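Local atomic coordinates of ubiquinol-cytochrome C chaperone (Brucella abortus NCTC 8038, PDB entry 6RWT), a protein that probably acts as a Cbp3-type chaperone that binds newly synthesized cytochrome b during assembly of respiratory complex III. Residues 55-59 and 115-120. Residue numbers count along the deposited sequence, not the author numbering.
Sequences FLALH and YGAALD
Two obliquely crossing helices joined by aromatic side chains are exemplified by residues 55-59 and 115-120, regular alpha-helical segments whose axes approach to 11.3 Å at a signed angle of -58°, with the CA atoms of His59 and Gly116 7.1 Å apart. Phe55 and His59, one turn apart, both adopt t rotamers (chi1 154° and 177°) and project toward the second helix. The Phe55 ring receives Tyr115 CB over one face (CB to centroid 3.9 Å, a CH-pi contact), and the m rotamer of Tyr115 turns its ring edge to that face in a T-shaped pair, centroids 5.8 Å apart. In this all-helical chaperone the contact ties helix 43-61 to the C-terminal end of helix 100-120, while Tyr115 OH reaches Asn134 on helix 124-135. Phe55 CZ lies 3.4 Å from Gly116 N. Leu119, rotamer mt, sets CD1 3.6 Å from Phe55 CE2 and 4.2 Å from Leu56 CD2. At the more exposed end, His59 NE2 donates a hydrogen bond to Asp120 OD1 (3.0 Å), near the imidazole plane.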
ATOM      1  N   PHE A  55       0.315   0.920  -2.192  1.00 15.08           N
ATOM      2  CA  PHE A  55       0.379   0.848  -3.647  1.00 16.08           C
ATOM      3  C   PHE A  55      -0.893   0.219  -4.245  1.00 15.50           C
ATOM      4  O   PHE A  55      -1.450   0.728  -5.213  1.00 16.24           O
ATOM      5  CB  PHE A  55       1.618   0.061  -4.137  1.00 16.75           C
ATOM      6  CG  PHE A  55       1.414  -0.569  -5.487  1.00 19.41           C
ATOM      7  CD1 PHE A  55       1.573   0.178  -6.638  1.00 20.77           C
ATOM      8  CD2 PHE A  55       0.988  -1.896  -5.599  1.00 19.93           C
ATOM      9  CE1 PHE A  55       1.325  -0.385  -7.887  1.00 22.55           C
ATOM     10  CE2 PHE A  55       0.729  -2.460  -6.835  1.00 20.46           C
ATOM     11  CZ  PHE A  55       0.905  -1.702  -7.982  1.00 22.19           C
ATOM     12  N   LEU A  56      -1.315  -0.920  -3.698  1.00 15.55           N
ATOM     13  CA  LEU A  56      -2.509  -1.605  -4.221  1.00 15.92           C
ATOM     14  C   LEU A  56      -3.739  -0.697  -4.198  1.00 16.54           C
ATOM     15  O   LEU A  56      -4.513  -0.671  -5.163  1.00 17.85           O
ATOM     16  CB  LEU A  56      -2.784  -2.914  -3.469  1.00 16.59           C
ATOM     17  CG  LEU A  56      -1.972  -4.127  -3.934  1.00 17.97           C
ATOM     18  CD1 LEU A  56      -1.912  -5.212  -2.866  1.00 18.77           C
ATOM     19  CD2 LEU A  56      -2.527  -4.691  -5.239  1.00 19.65           C
ATOM     20  N   ALA A  57      -3.907   0.055  -3.113  1.00 15.37           N
ATOM     21  CA  ALA A  57      -5.023   1.019  -3.017  1.00 16.93           C
ATOM     22  C   ALA A  57      -4.928   2.153  -4.054  1.00 17.04           C
ATOM     23  O   ALA A  57      -5.904   2.453  -4.749  1.00 17.28           O
ATOM     24  CB  ALA A  57      -5.109   1.596  -1.611  1.00 17.21           C
ATOM     25  N   LEU A  58      -3.759   2.775  -4.154  1.00 16.89           N
ATOM     26  CA  LEU A  58      -3.552   3.871  -5.114  1.00 17.66           C
ATOM     27  C   LEU A  58      -3.724   3.401  -6.564  1.00 18.92           C
ATOM     28  O   LEU A  58      -4.323   4.111  -7.380  1.00 20.02           O
ATOM     29  CB  LEU A  58      -2.168   4.513  -4.931  1.00 18.65           C
ATOM     30  CG  LEU A  58      -1.819   5.108  -3.555  1.00 21.11           C
ATOM     31  CD1 LEU A  58      -0.439   5.759  -3.570  1.00 21.03           C
ATOM     32  CD2 LEU A  58      -2.864   6.078  -3.033  1.00 21.65           C
ATOM     33  N   HIS A  59      -3.196   2.212  -6.864  1.00 18.82           N
ATOM     34  CA  HIS A  59      -3.303   1.583  -8.188  1.00 19.75           C
ATOM     35  C   HIS A  59      -4.768   1.391  -8.611  1.00 19.62           C
ATOM     36  O   HIS A  59      -5.126   1.657  -9.768  1.00 22.60           O
ATOM     37  CB  HIS A  59      -2.519   0.257  -8.161  1.00 20.49           C
ATOM     38  CG  HIS A  59      -2.582  -0.538  -9.427  1.00 22.21           C
ATOM     39  ND1 HIS A  59      -3.398  -1.639  -9.564  1.00 23.17           N
ATOM     40  CD2 HIS A  59      -1.920  -0.409 -10.603  1.00 21.95           C
ATOM     41  CE1 HIS A  59      -3.245  -2.148 -10.774  1.00 23.34           C
ATOM     42  NE2 HIS A  59      -2.350  -1.424 -11.423  1.00 23.12           N
ATOM     43  N   TYR A 115       5.677  -3.108  -9.636  1.00 22.96           N
ATOM     44  CA  TYR A 115       4.461  -3.851  -9.266  1.00 21.70           C
ATOM     45  C   TYR A 115       3.289  -3.504 -10.197  1.00 22.80           C
ATOM     46  O   TYR A 115       2.554  -4.388 -10.647  1.00 21.97           O
ATOM     47  CB  TYR A 115       4.029  -3.581  -7.804  1.00 20.99           C
ATOM     48  CG  TYR A 115       5.023  -3.890  -6.689  1.00 20.33           C
ATOM     49  CD1 TYR A 115       6.029  -4.850  -6.835  1.00 22.35           C
ATOM     50  CD2 TYR A 115       4.912  -3.246  -5.447  1.00 20.13           C
ATOM     51  CE1 TYR A 115       6.900  -5.145  -5.795  1.00 22.22           C
ATOM     52  CE2 TYR A 115       5.772  -3.544  -4.397  1.00 20.52           C
ATOM     53  CZ  TYR A 115       6.770  -4.479  -4.569  1.00 21.15           C
ATOM     54  OH  TYR A 115       7.623  -4.758  -3.516  1.00 21.65           O
ATOM     55  N   GLY A 116       3.120  -2.212 -10.471  1.00 22.78           N
ATOM     56  CA  GLY A 116       2.081  -1.736 -11.386  1.00 23.63           C
ATOM     57  C   GLY A 116       2.222  -2.276 -12.807  1.00 25.16           C
ATOM     58  O   GLY A 116       1.245  -2.739 -13.396  1.00 24.56           O
ATOM     59  N   ALA A 117       3.432  -2.218 -13.360  1.00 25.98           N
ATOM     60  CA  ALA A 117       3.679  -2.748 -14.713  1.00 27.08           C
ATOM     61  C   ALA A 117       3.423  -4.257 -14.789  1.00 26.65           C
ATOM     62  O   ALA A 117       2.811  -4.742 -15.741  1.00 27.61           O
ATOM     63  CB  ALA A 117       5.098  -2.432 -15.159  1.00 30.11           C
ATOM     64  N   ALA A 118       3.892  -4.993 -13.782  1.00 26.00           N
ATOM     65  CA  ALA A 118       3.686  -6.442 -13.731  1.00 25.37           C
ATOM     66  C   ALA A 118       2.198  -6.811 -13.625  1.00 25.56           C
ATOM     67  O   ALA A 118       1.734  -7.704 -14.331  1.00 27.19           O
ATOM     68  CB  ALA A 118       4.486  -7.065 -12.592  1.00 24.39           C
ATOM     69  N   LEU A 119       1.452  -6.102 -12.770  1.00 23.66           N
ATOM     70  CA  LEU A 119       0.011  -6.334 -12.617  1.00 23.80           C
ATOM     71  C   LEU A 119      -0.772  -5.998 -13.894  1.00 24.75           C
ATOM     72  O   LEU A 119      -1.616  -6.786 -14.327  1.00 25.35           O
ATOM     73  CB  LEU A 119      -0.568  -5.542 -11.427  1.00 23.30           C
ATOM     74  CG  LEU A 119      -0.237  -6.078 -10.026  1.00 23.48           C
ATOM     75  CD1 LEU A 119      -0.664  -5.062  -8.980  1.00 24.39           C
ATOM     76  CD2 LEU A 119      -0.903  -7.422  -9.761  1.00 25.02           C
ATOM     77  N   ASP A 120      -0.473  -4.851 -14.503  1.00 25.92           N
ATOM     78  CA  ASP A 120      -1.145  -4.446 -15.754  1.00 27.50           C
ATOM     79  C   ASP A 120      -0.900  -5.436 -16.915  1.00 28.79           C
ATOM     80  O   ASP A 120      -1.795  -5.651 -17.731  1.00 33.88           O
ATOM     81  CB  ASP A 120      -0.730  -3.027 -16.166  1.00 28.42           C
ATOM     82  CG  ASP A 120      -1.254  -1.941 -15.215  1.00 28.56           C
ATOM     83  OD1 ASP A 120      -2.066  -2.233 -14.301  1.00 27.62           O
ATOM     84  OD2 ASP A 120      -0.842  -0.774 -15.392  1.00 30.06           O
TER